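Long-range contact in mannosylglycerate hydrolase MGH1-like glycoside hydrolase domain-containing protein (Thermus thermophilus HB8, PDB 4WVA), which hydrolyses mannosylglycerate, a solute of osmotically stressed thermophiles, to mannose and glycerate, and splits glucosylglycerate with similar efficiency: residues T44-L56 / Y113-R127. Residues are numbered along the deposited sequence; the frame is centred on the assembly and turned at random.
Sequences TQVDWERAWQELL and YLYEKDPDRDRARER
W52, on helix 48-56, enters a hole among L114, R123, A124 and R127. CB lies 4.0 Å from CD of R127. CG stands beside the backbone N (chi1 -76°), sending the indole between helices 107-117 and 121-146. The six-membered ring is covered on both faces: CB of R127 sits 3.4 Å from its centroid, 13° off the normal, and CB of L114 lies over the opposite face, each a CH-pi contact. At the edge, NE1 donates to OD2 of D118 over 2.8 Å, nearly in the ring plane but on the anti side of the carboxylate. CH2, at the ring's end, lies 4.1 Å from CB of Y115. The syn lone pairs of D118 are taken by R123, whose NE and NH2 grip both oxygens side-on, while D120 N closes an Asx turn onto OD1. A phenylalanine in place of W52 would probably leave OD2 of D118 without its indole donor and thin the packing against L114 and Y115. One helical turn earlier, the indole of W48 carries CD of P119 over its five-membered ring, 3.5 Å from the centroid, and CA of D118 over its six-membered ring. R127 binds E49 side-on: NE meets the syn lone pair of OE1 at 3.0 Å, and NH2 reaches OE2 at 2.8 Å. A water links OE2 to NH1 of R123. Within this (alpha/alpha)6-barrel, the end of helix 107-117, the turn after it and the start of helix 121-146 are held against helix 48-56 by CH-pi contacts over two indoles and by carboxylates shared among several donors, likely favouring ionised D118 and E49.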
loop_
_atom_site.group_PDB
_atom_site.type_symbol
_atom_site.label_atom_id
_atom_site.label_comp_id
_atom_site.label_asym_id
_atom_site.label_seq_id
_atom_site.Cartn_x
_atom_site.Cartn_y
_atom_site.Cartn_z
ATOM N N THR A 44 -28.687 -5.869 -15.348
ATOM C CA THR A 44 -27.770 -6.602 -16.255
ATOM C C THR A 44 -28.264 -8.034 -16.493
ATOM O O THR A 44 -27.838 -8.689 -17.454
ATOM C CB THR A 44 -26.310 -6.705 -15.737
ATOM O OG1 THR A 44 -26.257 -7.516 -14.558
ATOM C CG2 THR A 44 -25.706 -5.348 -15.455
ATOM N N GLN A 45 -29.118 -8.530 -15.600
ATOM C CA GLN A 45 -29.670 -9.880 -15.703
ATOM C C GLN A 45 -30.945 -9.921 -16.545
ATOM O O GLN A 45 -31.510 -11.000 -16.755
ATOM C CB GLN A 45 -29.965 -10.425 -14.308
ATOM C CG GLN A 45 -28.749 -10.555 -13.428
ATOM C CD GLN A 45 -27.673 -11.365 -14.103
ATOM O OE1 GLN A 45 -27.806 -12.592 -14.262
ATOM N NE2 GLN A 45 -26.600 -10.695 -14.501
ATOM N N VAL A 46 -31.382 -8.759 -17.025
ATOM C CA VAL A 46 -32.623 -8.613 -17.784
ATOM C C VAL A 46 -32.346 -7.994 -19.142
ATOM O O VAL A 46 -32.765 -8.523 -20.177
ATOM C CB VAL A 46 -33.653 -7.736 -17.022
ATOM C CG1 VAL A 46 -34.949 -7.572 -17.801
ATOM C CG2 VAL A 46 -33.966 -8.327 -15.664
ATOM N N ASP A 47 -31.645 -6.865 -19.143
ATOM C CA ASP A 47 -31.401 -6.117 -20.354
ATOM C C ASP A 47 -30.279 -5.115 -20.105
ATOM O O ASP A 47 -30.437 -4.234 -19.292
ATOM C CB ASP A 47 -32.674 -5.375 -20.756
ATOM C CG ASP A 47 -32.536 -4.656 -22.080
ATOM O OD1 ASP A 47 -32.314 -3.422 -22.059
ATOM O OD2 ASP A 47 -32.644 -5.328 -23.135
ATOM N N TRP A 48 -29.169 -5.258 -20.819
ATOM C CA TRP A 48 -27.997 -4.375 -20.618
ATOM C C TRP A 48 -28.305 -2.916 -20.903
ATOM O O TRP A 48 -27.860 -2.037 -20.158
ATOM C CB TRP A 48 -26.797 -4.832 -21.451
ATOM C CG TRP A 48 -26.173 -6.031 -20.884
ATOM C CD1 TRP A 48 -26.508 -7.324 -21.155
ATOM C CD2 TRP A 48 -25.121 -6.084 -19.906
ATOM N NE1 TRP A 48 -25.730 -8.179 -20.424
ATOM C CE2 TRP A 48 -24.889 -7.445 -19.629
ATOM C CE3 TRP A 48 -24.369 -5.119 -19.226
ATOM C CZ2 TRP A 48 -23.919 -7.871 -18.725
ATOM C CZ3 TRP A 48 -23.408 -5.537 -18.332
ATOM C CH2 TRP A 48 -23.200 -6.910 -18.076
ATOM N N GLU A 49 -29.082 -2.641 -21.951
ATOM C CA GLU A 49 -29.445 -1.257 -22.234
ATOM C C GLU A 49 -30.175 -0.636 -21.049
ATOM O O GLU A 49 -29.934 0.519 -20.714
ATOM C CB GLU A 49 -30.315 -1.109 -23.492
ATOM C CG GLU A 49 -30.620 0.365 -23.833
ATOM C CD GLU A 49 -29.363 1.197 -24.132
ATOM O OE1 GLU A 49 -28.936 2.057 -23.302
ATOM O OE2 GLU A 49 -28.789 0.989 -25.218
ATOM N N ARG A 50 -31.067 -1.406 -20.437
ATOM C CA ARG A 50 -31.845 -0.944 -19.300
ATOM C C ARG A 50 -30.959 -0.608 -18.102
ATOM O O ARG A 50 -31.233 0.355 -17.392
ATOM C CB ARG A 50 -32.896 -1.994 -18.925
ATOM C CG ARG A 50 -33.792 -1.600 -17.767
ATOM C CD ARG A 50 -34.614 -0.371 -18.068
ATOM N NE ARG A 50 -35.467 -0.004 -16.941
ATOM C CZ ARG A 50 -35.060 0.665 -15.860
ATOM N NH1 ARG A 50 -33.781 1.049 -15.732
ATOM N NH2 ARG A 50 -35.937 0.973 -14.909
ATOM N N ALA A 51 -29.887 -1.384 -17.901
ATOM C CA ALA A 51 -28.917 -1.122 -16.837
ATOM C C ALA A 51 -28.225 0.221 -17.065
ATOM O O ALA A 51 -28.113 1.026 -16.164
ATOM C CB ALA A 51 -27.915 -2.252 -16.746
ATOM N N TRP A 52 -27.785 0.472 -18.290
ATOM C CA TRP A 52 -27.172 1.757 -18.606
ATOM C C TRP A 52 -28.170 2.896 -18.415
ATOM O O TRP A 52 -27.844 3.954 -17.884
ATOM C CB TRP A 52 -26.689 1.795 -20.040
ATOM C CG TRP A 52 -25.442 1.057 -20.332
ATOM C CD1 TRP A 52 -25.311 -0.054 -21.085
ATOM C CD2 TRP A 52 -24.121 1.407 -19.899
ATOM N NE1 TRP A 52 -23.998 -0.436 -21.155
ATOM C CE2 TRP A 52 -23.241 0.457 -20.439
ATOM C CE3 TRP A 52 -23.598 2.444 -19.120
ATOM C CZ2 TRP A 52 -21.864 0.504 -20.212
ATOM C CZ3 TRP A 52 -22.226 2.481 -18.891
ATOM C CH2 TRP A 52 -21.383 1.541 -19.443
ATOM N N GLN A 53 -29.403 2.673 -18.862
ATOM C CA GLN A 53 -30.395 3.742 -18.842
ATOM C C GLN A 53 -30.637 4.268 -17.433
ATOM O O GLN A 53 -30.815 5.474 -17.237
ATOM C CB GLN A 53 -31.702 3.281 -19.495
ATOM C CG GLN A 53 -31.631 3.192 -21.015
ATOM C CD GLN A 53 -31.373 4.540 -21.675
ATOM O OE1 GLN A 53 -31.806 5.597 -21.168
ATOM N NE2 GLN A 53 -30.655 4.523 -22.800
ATOM N N GLU A 54 -30.645 3.359 -16.456
ATOM C CA GLU A 54 -30.774 3.733 -15.053
ATOM C C GLU A 54 -29.798 4.848 -14.695
ATOM O O GLU A 54 -30.170 5.804 -14.013
ATOM C CB GLU A 54 -30.556 2.527 -14.120
ATOM C CG GLU A 54 -30.930 2.808 -12.668
ATOM C CD GLU A 54 -32.417 2.720 -12.379
ATOM O OE1 GLU A 54 -33.128 2.019 -13.133
ATOM O OE2 GLU A 54 -32.867 3.316 -11.366
ATOM N N LEU A 55 -28.537 4.706 -15.120
ATOM C CA LEU A 55 -27.505 5.652 -14.711
ATOM C C LEU A 55 -27.493 6.880 -15.622
ATOM O O LEU A 55 -27.184 7.985 -15.185
ATOM C CB LEU A 55 -26.150 4.968 -14.690
ATOM C CG LEU A 55 -26.126 3.709 -13.813
ATOM C CD1 LEU A 55 -24.720 3.152 -13.804
ATOM C CD2 LEU A 55 -26.660 4.011 -12.417
ATOM N N LEU A 56 -27.812 6.710 -16.899
ATOM C CA LEU A 56 -27.945 7.887 -17.766
ATOM C C LEU A 56 -28.984 8.818 -17.179
ATOM O O LEU A 56 -28.812 10.046 -17.153
ATOM C CB LEU A 56 -28.385 7.492 -19.173
ATOM C CG LEU A 56 -27.369 6.720 -20.004
ATOM C CD1 LEU A 56 -27.984 6.252 -21.318
ATOM C CD2 LEU A 56 -26.190 7.608 -20.271
ATOM N N TYR A 113 -18.102 -1.795 -14.273
ATOM C CA TYR A 113 -18.624 -3.134 -14.504
ATOM C C TYR A 113 -19.482 -3.197 -15.772
ATOM O O TYR A 113 -19.293 -4.086 -16.623
ATOM C CB TYR A 113 -19.455 -3.641 -13.321
ATOM C CG TYR A 113 -19.909 -5.043 -13.557
ATOM C CD1 TYR A 113 -19.060 -6.107 -13.289
ATOM C CD2 TYR A 113 -21.152 -5.308 -14.126
ATOM C CE1 TYR A 113 -19.455 -7.393 -13.541
ATOM C CE2 TYR A 113 -21.541 -6.597 -14.397
ATOM C CZ TYR A 113 -20.692 -7.629 -14.089
ATOM O OH TYR A 113 -21.088 -8.920 -14.347
ATOM N N LEU A 114 -20.420 -2.268 -15.915
ATOM C CA LEU A 114 -21.230 -2.219 -17.151
ATOM C C LEU A 114 -20.340 -2.074 -18.382
ATOM O O LEU A 114 -20.560 -2.740 -19.406
ATOM C CB LEU A 114 -22.260 -1.101 -17.116
ATOM C CG LEU A 114 -23.285 -1.152 -15.979
ATOM C CD1 LEU A 114 -24.225 0.026 -16.111
ATOM C CD2 LEU A 114 -24.048 -2.477 -15.925
ATOM N N TYR A 115 -19.333 -1.209 -18.277
ATOM C CA TYR A 115 -18.442 -0.963 -19.402
ATOM C C TYR A 115 -17.669 -2.215 -19.814
ATOM O O TYR A 115 -17.583 -2.550 -20.998
ATOM C CB TYR A 115 -17.473 0.202 -19.126
ATOM C CG TYR A 115 -16.489 0.358 -20.253
ATOM C CD1 TYR A 115 -16.925 0.744 -21.520
ATOM C CD2 TYR A 115 -15.145 0.060 -20.090
ATOM C CE1 TYR A 115 -16.043 0.879 -22.565
ATOM C CE2 TYR A 115 -14.251 0.179 -21.141
ATOM C CZ TYR A 115 -14.707 0.593 -22.387
ATOM O OH TYR A 115 -13.850 0.726 -23.464
ATOM N N GLU A 116 -17.128 -2.927 -18.832
ATOM C CA GLU A 116 -16.249 -4.063 -19.129
ATOM C C GLU A 116 -17.033 -5.295 -19.568
ATOM O O GLU A 116 -16.512 -6.120 -20.339
ATOM C CB GLU A 116 -15.379 -4.407 -17.916
ATOM C CG GLU A 116 -14.317 -3.352 -17.614
ATOM C CD GLU A 116 -13.420 -3.721 -16.451
ATOM O OE1 GLU A 116 -13.712 -4.728 -15.783
ATOM O OE2 GLU A 116 -12.446 -3.007 -16.186
ATOM N N LYS A 117 -18.265 -5.429 -19.090
ATOM C CA LYS A 117 -19.022 -6.680 -19.286
ATOM C C LYS A 117 -20.175 -6.636 -20.285
ATOM O O LYS A 117 -20.749 -7.697 -20.613
ATOM C CB LYS A 117 -19.562 -7.214 -17.955
ATOM C CG LYS A 117 -18.506 -7.554 -16.926
ATOM C CD LYS A 117 -17.539 -8.602 -17.414
ATOM C CE LYS A 117 -16.520 -8.941 -16.338
ATOM N NZ LYS A 117 -15.851 -10.209 -16.712
ATOM N N ASP A 118 -20.565 -5.454 -20.739
ATOM C CA ASP A 118 -21.636 -5.357 -21.720
ATOM C C ASP A 118 -21.219 -6.163 -22.958
ATOM O O ASP A 118 -20.128 -5.966 -23.463
ATOM C CB ASP A 118 -21.854 -3.893 -22.093
ATOM C CG ASP A 118 -23.069 -3.669 -22.979
ATOM O OD1 ASP A 118 -23.564 -4.624 -23.647
ATOM O OD2 ASP A 118 -23.519 -2.501 -23.002
ATOM N N PRO A 119 -22.069 -7.100 -23.419
ATOM C CA PRO A 119 -21.665 -7.834 -24.640
ATOM C C PRO A 119 -21.626 -6.977 -25.910
ATOM O O PRO A 119 -20.950 -7.354 -26.882
ATOM C CB PRO A 119 -22.715 -8.954 -24.748
ATOM C CG PRO A 119 -23.880 -8.495 -23.945
ATOM C CD PRO A 119 -23.329 -7.607 -22.849
ATOM N N ASP A 120 -22.301 -5.838 -25.899
ATOM C CA ASP A 120 -22.304 -4.916 -27.040
ATOM C C ASP A 120 -21.215 -3.884 -26.810
ATOM O O ASP A 120 -21.376 -2.955 -26.035
ATOM C CB ASP A 120 -23.688 -4.279 -27.178
ATOM C CG ASP A 120 -23.812 -3.361 -28.377
ATOM O OD1 ASP A 120 -22.790 -2.886 -28.920
ATOM O OD2 ASP A 120 -24.973 -3.105 -28.769
ATOM N N ARG A 121 -20.083 -4.075 -27.469
ATOM C CA ARG A 121 -18.920 -3.240 -27.201
ATOM C C ARG A 121 -19.087 -1.825 -27.731
ATOM O O ARG A 121 -18.577 -0.866 -27.144
ATOM C CB ARG A 121 -17.659 -3.872 -27.773
ATOM C CG ARG A 121 -17.401 -5.293 -27.282
ATOM C CD ARG A 121 -17.546 -5.428 -25.772
ATOM N NE ARG A 121 -16.695 -4.441 -25.102
ATOM C CZ ARG A 121 -16.893 -3.919 -23.890
ATOM N NH1 ARG A 121 -16.022 -3.035 -23.413
ATOM N NH2 ARG A 121 -17.920 -4.266 -23.150
ATOM N N ASP A 122 -19.787 -1.680 -28.849
ATOM C CA ASP A 122 -20.019 -0.343 -29.376
ATOM C C ASP A 122 -20.891 0.451 -28.402
ATOM O O ASP A 122 -20.649 1.636 -28.168
ATOM C CB ASP A 122 -20.656 -0.409 -30.764
ATOM C CG ASP A 122 -19.727 -1.000 -31.792
ATOM O OD1 ASP A 122 -20.200 -1.808 -32.614
ATOM O OD2 ASP A 122 -18.522 -0.684 -31.770
ATOM N N ARG A 123 -21.903 -0.194 -27.836
ATOM C CA ARG A 123 -22.767 0.477 -26.866
ATOM C C ARG A 123 -21.972 0.808 -25.615
ATOM O O ARG A 123 -22.074 1.909 -25.081
ATOM C CB ARG A 123 -23.959 -0.385 -26.466
ATOM C CG ARG A 123 -24.738 0.202 -25.291
ATOM C CD ARG A 123 -26.005 -0.557 -25.008
ATOM N NE ARG A 123 -25.732 -1.948 -24.690
ATOM C CZ ARG A 123 -26.521 -2.973 -24.979
ATOM N NH1 ARG A 123 -27.679 -2.793 -25.633
ATOM N NH2 ARG A 123 -26.143 -4.194 -24.647
ATOM N N ALA A 124 -21.184 -0.149 -25.144
ATOM C CA ALA A 124 -20.357 0.088 -23.955
ATOM C C ALA A 124 -19.484 1.328 -24.116
ATOM O O ALA A 124 -19.394 2.164 -23.208
ATOM C CB ALA A 124 -19.502 -1.125 -23.647
ATOM N N ARG A 125 -18.816 1.448 -25.262
ATOM C CA ARG A 125 -17.937 2.584 -25.497
ATOM C C ARG A 125 -18.743 3.875 -25.555
ATOM O O ARG A 125 -18.335 4.886 -24.988
ATOM C CB ARG A 125 -17.101 2.392 -26.770
ATOM C CG ARG A 125 -15.972 1.378 -26.591
ATOM C CD ARG A 125 -15.028 1.346 -27.789
ATOM N NE ARG A 125 -15.646 0.678 -28.931
ATOM C CZ ARG A 125 -15.516 -0.613 -29.241
ATOM N NH1 ARG A 125 -14.755 -1.439 -28.518
ATOM N NH2 ARG A 125 -16.151 -1.081 -30.307
ATOM N N GLU A 126 -19.890 3.845 -26.235
ATOM C CA GLU A 126 -20.721 5.046 -26.330
ATOM C C GLU A 126 -21.206 5.503 -24.958
ATOM O O GLU A 126 -21.122 6.691 -24.628
ATOM C CB GLU A 126 -21.910 4.865 -27.292
ATOM C CG GLU A 126 -22.637 6.179 -27.560
ATOM C CD GLU A 126 -23.862 6.065 -28.457
ATOM O OE1 GLU A 126 -24.418 4.958 -28.623
ATOM O OE2 GLU A 126 -24.284 7.119 -28.988
ATOM N N ARG A 127 -21.676 4.563 -24.141
ATOM C CA ARG A 127 -22.231 4.928 -22.833
ATOM C C ARG A 127 -21.129 5.393 -21.869
ATOM O O ARG A 127 -21.310 6.364 -21.144
ATOM C CB ARG A 127 -22.997 3.768 -22.220
ATOM C CG ARG A 127 -24.179 3.287 -23.041
ATOM C CD ARG A 127 -25.381 4.207 -22.982
ATOM N NE ARG A 127 -26.412 3.670 -23.864
ATOM C CZ ARG A 127 -26.397 3.794 -25.189
ATOM N NH1 ARG A 127 -25.459 4.513 -25.794
ATOM N NH2 ARG A 127 -27.328 3.210 -25.922
HETATM O O HOH W 1 -29.166 -0.840 -27.133
#